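Local coordinates for protein fructuronate-tagaturonate epimerase UxaE from Cohnella laeviribosi in complex with 1 glycerol (PDB 6IL9) that probably interconverts D-fructuronate and D-tagaturonate by epimerisation, using a zinc-bearing TIM barrel, at residues 27-32 / 42-47; 38-43 / 65-70. All blocks are in the same frame, centred on the assembly; numbering follows the deposited sequence.

Interaction 1. Residues 27-32 / 42-47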
loop_
_atom_site.group_PDB
_atom_site.type_symbol
_atom_site.label_atom_id
_atom_site.label_comp_id
_atom_site.label_asym_id
_atom_site.label_seq_id
_atom_site.Cartn_x
_atom_site.Cartn_y
_atom_site.Cartn_z
ATOM N N GLU A 27 8.441 -32.278 -6.398
ATOM C CA GLU A 27 9.061 -33.609 -6.430
ATOM C C GLU A 27 8.037 -34.580 -5.842
ATOM O O GLU A 27 6.873 -34.568 -6.274
ATOM C CB GLU A 27 10.417 -33.574 -5.737
ATOM C CG GLU A 27 11.479 -32.798 -6.502
ATOM C CD GLU A 27 12.794 -32.704 -5.748
ATOM O OE1 GLU A 27 12.770 -32.329 -4.554
ATOM O OE2 GLU A 27 13.850 -33.004 -6.346
ATOM N N GLY A 28 8.396 -35.404 -4.867
ATOM C CA GLY A 28 7.449 -36.359 -4.333
ATOM C C GLY A 28 6.599 -35.880 -3.177
ATOM O O GLY A 28 5.900 -36.694 -2.567
ATOM N N THR A 29 6.626 -34.589 -2.852
ATOM C CA THR A 29 5.889 -34.053 -1.714
ATOM C C THR A 29 4.675 -33.269 -2.191
ATOM O O THR A 29 4.808 -32.347 -3.000
ATOM C CB THR A 29 6.772 -33.148 -0.852
ATOM O OG1 THR A 29 7.942 -33.863 -0.440
ATOM C CG2 THR A 29 6.003 -32.675 0.388
ATOM N N ARG A 30 3.503 -33.632 -1.671
ATOM C CA ARG A 30 2.262 -32.904 -1.892
ATOM C C ARG A 30 2.000 -31.984 -0.705
ATOM O O ARG A 30 2.227 -32.367 0.443
ATOM C CB ARG A 30 1.092 -33.868 -2.064
ATOM C CG ARG A 30 0.897 -34.377 -3.476
ATOM C CD ARG A 30 0.205 -35.731 -3.464
ATOM N NE ARG A 30 1.022 -36.743 -2.797
ATOM C CZ ARG A 30 0.649 -37.419 -1.715
ATOM N NH1 ARG A 30 -0.539 -37.202 -1.163
ATOM N NH2 ARG A 30 1.467 -38.320 -1.185
ATOM N N VAL A 31 1.540 -30.766 -0.980
ATOM C CA VAL A 31 1.249 -29.806 0.079
ATOM C C VAL A 31 -0.086 -29.139 -0.219
ATOM O O VAL A 31 -0.415 -28.867 -1.380
ATOM C CB VAL A 31 2.360 -28.744 0.226
ATOM C CG1 VAL A 31 3.615 -29.355 0.834
ATOM C CG2 VAL A 31 2.671 -28.120 -1.118
ATOM N N GLN A 32 -0.859 -28.886 0.837
ATOM C CA GLN A 32 -2.099 -28.129 0.728
ATOM C C GLN A 32 -2.257 -27.301 1.992
ATOM O O GLN A 32 -1.525 -27.481 2.964
ATOM C CB GLN A 32 -3.306 -29.049 0.534
ATOM C CG GLN A 32 -3.605 -29.928 1.726
ATOM C CD GLN A 32 -4.669 -30.959 1.414
ATOM O OE1 GLN A 32 -4.853 -31.351 0.259
ATOM N NE2 GLN A 32 -5.388 -31.395 2.438
ATOM N N LEU A 42 -0.398 -25.615 6.884
ATOM C CA LEU A 42 0.054 -26.420 5.755
ATOM C C LEU A 42 0.022 -27.889 6.149
ATOM O O LEU A 42 0.346 -28.238 7.287
ATOM C CB LEU A 42 1.483 -26.065 5.334
ATOM C CG LEU A 42 1.885 -24.697 4.817
ATOM C CD1 LEU A 42 3.360 -24.745 4.416
ATOM C CD2 LEU A 42 1.006 -24.305 3.644
ATOM N N VAL A 43 -0.355 -28.743 5.201
ATOM C CA VAL A 43 -0.320 -30.197 5.364
ATOM C C VAL A 43 0.534 -30.761 4.243
ATOM O O VAL A 43 0.194 -30.608 3.063
ATOM C CB VAL A 43 -1.726 -30.822 5.337
ATOM C CG1 VAL A 43 -1.639 -32.332 5.503
ATOM C CG2 VAL A 43 -2.614 -30.216 6.412
ATOM N N ALA A 44 1.626 -31.431 4.606
ATOM C CA ALA A 44 2.542 -32.029 3.646
ATOM C C ALA A 44 2.478 -33.551 3.736
ATOM O O ALA A 44 2.247 -34.115 4.810
ATOM C CB ALA A 44 3.971 -31.544 3.892
ATOM N N GLU A 45 2.666 -34.211 2.595
ATOM C CA GLU A 45 2.656 -35.668 2.547
ATOM C C GLU A 45 3.426 -36.128 1.317
ATOM O O GLU A 45 3.348 -35.502 0.259
ATOM C CB GLU A 45 1.223 -36.213 2.518
ATOM C CG GLU A 45 1.122 -37.725 2.666
ATOM C CD GLU A 45 -0.315 -38.198 2.764
ATOM O OE1 GLU A 45 -0.548 -39.280 3.348
ATOM O OE2 GLU A 45 -1.211 -37.482 2.262
ATOM N N GLY A 46 4.161 -37.229 1.461
ATOM C CA GLY A 46 5.006 -37.715 0.386
ATOM C C GLY A 46 6.464 -37.382 0.621
ATOM O O GLY A 46 6.811 -36.219 0.844
ATOM N N SER A 47 7.330 -38.391 0.583
ATOM C CA SER A 47 8.735 -38.175 0.895
ATOM C C SER A 47 9.375 -37.232 -0.117
ATOM O O SER A 47 9.067 -37.274 -1.311
ATOM C CB SER A 47 9.482 -39.510 0.918
ATOM O OG SER A 47 10.841 -39.316 1.259
#
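Arg30 pairs with Glu45 and Gln32 with Val43 as antiparallel hydrogen-bonded pairs, four backbone N-H...O bonds joining 29-32 and 42-45, whose axes pass 4.7 Å apart. The shortest of the four, Arg30 N to Glu45 O at 2.7 Å, runs nearly along the C=O axis. Beyond them the Arg30 and Glu45 side chains lie alongside each other and point the same way. Glu45 is extended, with CG anti to its backbone N (chi1 -172°), and a long salt bridge of 3.5 Å links its OE2 to Arg30 NH1. The guanidinium has the Glu45 carbonyl oxygen over one face. On the same side of the sheet as Arg30 and Glu45, Gln32 CG rests beside Val43 CB. On the opposite side Val31 CG1 packs on Ala44 CB at 3.8 Å, beside Leu50 and Leu54. At the open end Thr29 OG1 donates to Gly46 O (2.9 Å) from above the carbonyl plane, and accepts from Tyr51 N. An alanine in place of Thr29 would probably leave Gly46 O and Tyr51 N without the hydroxyl that joins them. Together the segments form the open end of a beta hairpin, strands 29-36 and 39-45, within a five-stranded antiparallel sheet.

Interaction 2. Residues 38-43 / 65-70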
loop_
_atom_site.group_PDB
_atom_site.type_symbol
_atom_site.label_atom_id
_atom_site.label_comp_id
_atom_site.label_asym_id
_atom_site.label_seq_id
_atom_site.Cartn_x
_atom_site.Cartn_y
_atom_site.Cartn_z
ATOM N N GLY A 38 -10.076 -22.405 13.827
ATOM C CA GLY A 38 -9.807 -20.990 13.654
ATOM C C GLY A 38 -8.408 -20.637 13.208
ATOM O O GLY A 38 -8.067 -19.448 13.187
ATOM N N ARG A 39 -7.583 -21.622 12.852
ATOM C CA ARG A 39 -6.216 -21.368 12.433
ATOM C C ARG A 39 -5.909 -22.117 11.142
ATOM O O ARG A 39 -6.359 -23.248 10.948
ATOM C CB ARG A 39 -5.224 -21.785 13.519
ATOM C CG ARG A 39 -3.796 -21.386 13.205
ATOM C CD ARG A 39 -2.818 -22.204 14.013
ATOM N NE ARG A 39 -2.630 -21.644 15.343
ATOM C CZ ARG A 39 -1.783 -20.658 15.624
ATOM N NH1 ARG A 39 -1.040 -20.120 14.663
ATOM N NH2 ARG A 39 -1.679 -20.212 16.870
ATOM N N LYS A 40 -5.133 -21.485 10.266
ATOM C CA LYS A 40 -4.682 -22.114 9.034
ATOM C C LYS A 40 -3.402 -22.922 9.249
ATOM O O LYS A 40 -2.585 -22.609 10.118
ATOM C CB LYS A 40 -4.448 -21.052 7.957
ATOM C CG LYS A 40 -5.716 -20.304 7.549
ATOM C CD LYS A 40 -5.424 -19.237 6.485
ATOM C CE LYS A 40 -6.702 -18.522 6.070
ATOM N NZ LYS A 40 -6.452 -17.446 5.056
ATOM N N TYR A 41 -3.235 -23.970 8.437
ATOM C CA TYR A 41 -2.051 -24.827 8.469
ATOM C C TYR A 41 -1.682 -25.275 7.063
ATOM O O TYR A 41 -2.527 -25.340 6.171
ATOM C CB TYR A 41 -2.264 -26.101 9.304
ATOM C CG TYR A 41 -2.603 -25.885 10.756
ATOM C CD1 TYR A 41 -1.601 -25.766 11.712
ATOM C CD2 TYR A 41 -3.928 -25.837 11.176
ATOM C CE1 TYR A 41 -1.913 -25.575 13.054
ATOM C CE2 TYR A 41 -4.247 -25.643 12.499
ATOM C CZ TYR A 41 -3.240 -25.522 13.437
ATOM O OH TYR A 41 -3.576 -25.332 14.759
ATOM N N LEU A 42 -0.398 -25.615 6.884
ATOM C CA LEU A 42 0.054 -26.420 5.755
ATOM C C LEU A 42 0.022 -27.889 6.149
ATOM O O LEU A 42 0.346 -28.238 7.287
ATOM C CB LEU A 42 1.483 -26.065 5.334
ATOM C CG LEU A 42 1.885 -24.697 4.817
ATOM C CD1 LEU A 42 3.360 -24.745 4.416
ATOM C CD2 LEU A 42 1.006 -24.305 3.644
ATOM N N VAL A 43 -0.355 -28.743 5.201
ATOM C CA VAL A 43 -0.320 -30.197 5.364
ATOM C C VAL A 43 0.534 -30.761 4.243
ATOM O O VAL A 43 0.194 -30.608 3.063
ATOM C CB VAL A 43 -1.726 -30.822 5.337
ATOM C CG1 VAL A 43 -1.639 -32.332 5.503
ATOM C CG2 VAL A 43 -2.614 -30.216 6.412
ATOM N N CYS A 65 1.860 -28.177 9.617
ATOM C CA CYS A 65 2.805 -27.079 9.762
ATOM C C CYS A 65 2.082 -25.760 9.967
ATOM O O CYS A 65 1.101 -25.463 9.277
ATOM C CB CYS A 65 3.709 -26.937 8.526
ATOM S SG CYS A 65 4.386 -28.487 7.911
ATOM N N GLU A 66 2.599 -24.962 10.895
ATOM C CA GLU A 66 2.114 -23.608 11.092
ATOM C C GLU A 66 2.560 -22.716 9.940
ATOM O O GLU A 66 3.569 -22.970 9.279
ATOM C CB GLU A 66 2.644 -23.044 12.407
ATOM C CG GLU A 66 2.336 -23.919 13.600
ATOM C CD GLU A 66 1.082 -23.479 14.310
ATOM O OE1 GLU A 66 0.378 -22.593 13.774
ATOM O OE2 GLU A 66 0.807 -24.008 15.406
ATOM N N LEU A 67 1.805 -21.641 9.718
ATOM C CA LEU A 67 2.154 -20.665 8.684
ATOM C C LEU A 67 3.237 -19.715 9.198
ATOM O O LEU A 67 3.038 -18.509 9.334
ATOM C CB LEU A 67 0.913 -19.893 8.249
ATOM C CG LEU A 67 0.151 -20.416 7.032
ATOM C CD1 LEU A 67 -0.122 -21.904 7.123
ATOM C CD2 LEU A 67 -1.138 -19.642 6.813
ATOM N N SER A 68 4.409 -20.285 9.477
ATOM C CA SER A 68 5.504 -19.547 10.081
ATOM C C SER A 68 6.360 -18.868 9.014
ATOM O O SER A 68 6.300 -19.184 7.822
ATOM C CB SER A 68 6.377 -20.478 10.922
ATOM O OG SER A 68 6.861 -21.534 10.111
ATOM N N HIS A 69 7.183 -17.924 9.467
ATOM C CA HIS A 69 8.121 -17.292 8.551
ATOM C C HIS A 69 9.081 -18.317 7.958
ATOM O O HIS A 69 9.337 -18.317 6.751
ATOM C CB HIS A 69 8.896 -16.180 9.261
ATOM C CG HIS A 69 9.949 -15.557 8.402
ATOM N ND1 HIS A 69 9.650 -14.911 7.220
ATOM C CD2 HIS A 69 11.297 -15.520 8.522
ATOM C CE1 HIS A 69 10.769 -14.480 6.663
ATOM N NE2 HIS A 69 11.783 -14.846 7.428
ATOM N N GLU A 70 9.613 -19.213 8.792
ATOM C CA GLU A 70 10.590 -20.169 8.286
ATOM C C GLU A 70 9.977 -21.085 7.235
ATOM O O GLU A 70 10.628 -21.411 6.238
ATOM C CB GLU A 70 11.191 -20.980 9.441
ATOM C CG GLU A 70 12.247 -20.216 10.248
ATOM C CD GLU A 70 13.434 -19.715 9.408
ATOM O OE1 GLU A 70 13.881 -20.432 8.479
ATOM O OE2 GLU A 70 13.922 -18.594 9.685
HETATM O O HOH W 1 -0.582 -21.347 11.369
HETATM O O HOH W 2 -1.429 -24.446 16.543
#
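Leu42 and Cys65 form the close half of this contact, an antiparallel hydrogen-bonded pair whose two backbone bonds, Leu42 N to Cys65 O and Cys65 N to Leu42 O, each measure 2.8 Å. Their CB atoms meet at 4.0 Å on the same face of the sheet. Next to them Leu67 lays CD1 on the peptide between Tyr41 and Leu42, 3.7 Å from Leu42 N, while its CD2 touches Lys40 CB. The Leu42 and Leu67 side chains cross at about a right angle; Phe147 of helix 135-149 touches Leu42, and Tyr144 of the same helix touches Leu67. Tyr41 turns the edge of its ring to Cys65 O, which lies near the ring plane 3.6 Å from CD1.

Towards Arg39 the contact becomes looser, made by polar side chains and water. Glu66 starts away from strand 39-45, but the bend at chi2 (-95°) swings its carboxyl carbon back toward Arg39. There OE1 forms a salt bridge of 3.0 Å with Arg39 NH1, the carboxylate and guanidinium planes being nearly perpendicular (89°). One water donates to both Lys40 O and Glu66 OE1 and accepts from Leu67 N, so it joins the two segments. A second links Tyr41 OH to Glu66 OE2. The Lys40 side chain takes no part in this network: its extended chain leads away, and NZ bonds Gln148 OE1 on helix 135-149.

An inverse gamma turn centred on Leu67 then carries the chain off the sheet to Ser68, the N-cap of helix 69-78, whose OG accepts from Asn71 N. A strand leading through an inverse gamma turn into an N-capped helix thus takes the chain from the five-stranded antiparallel sheet to helix 69-78.

In the fold
Interactions 1 and 2 share Leu42 and Val43 and use the two edges of strand 39-45. Val43 gives its backbone N-H and carbonyl to 29-36, Leu42 gives its own to 62-66, which makes this the middle strand of the five. The contact centres lie 14 Å apart, interaction 1 about 33 Å and interaction 2 about 25 Å from the chain centre, so the second is the nearer to the body of the enzyme and meets helix 135-149. Neither contributes a zinc ligand: His161, Asp273 and His343 hold the metal, and they belong to the region of the eight-stranded barrel. Both contacts belong to the antiparallel sheet near the N-terminus, a different sheet from that barrel.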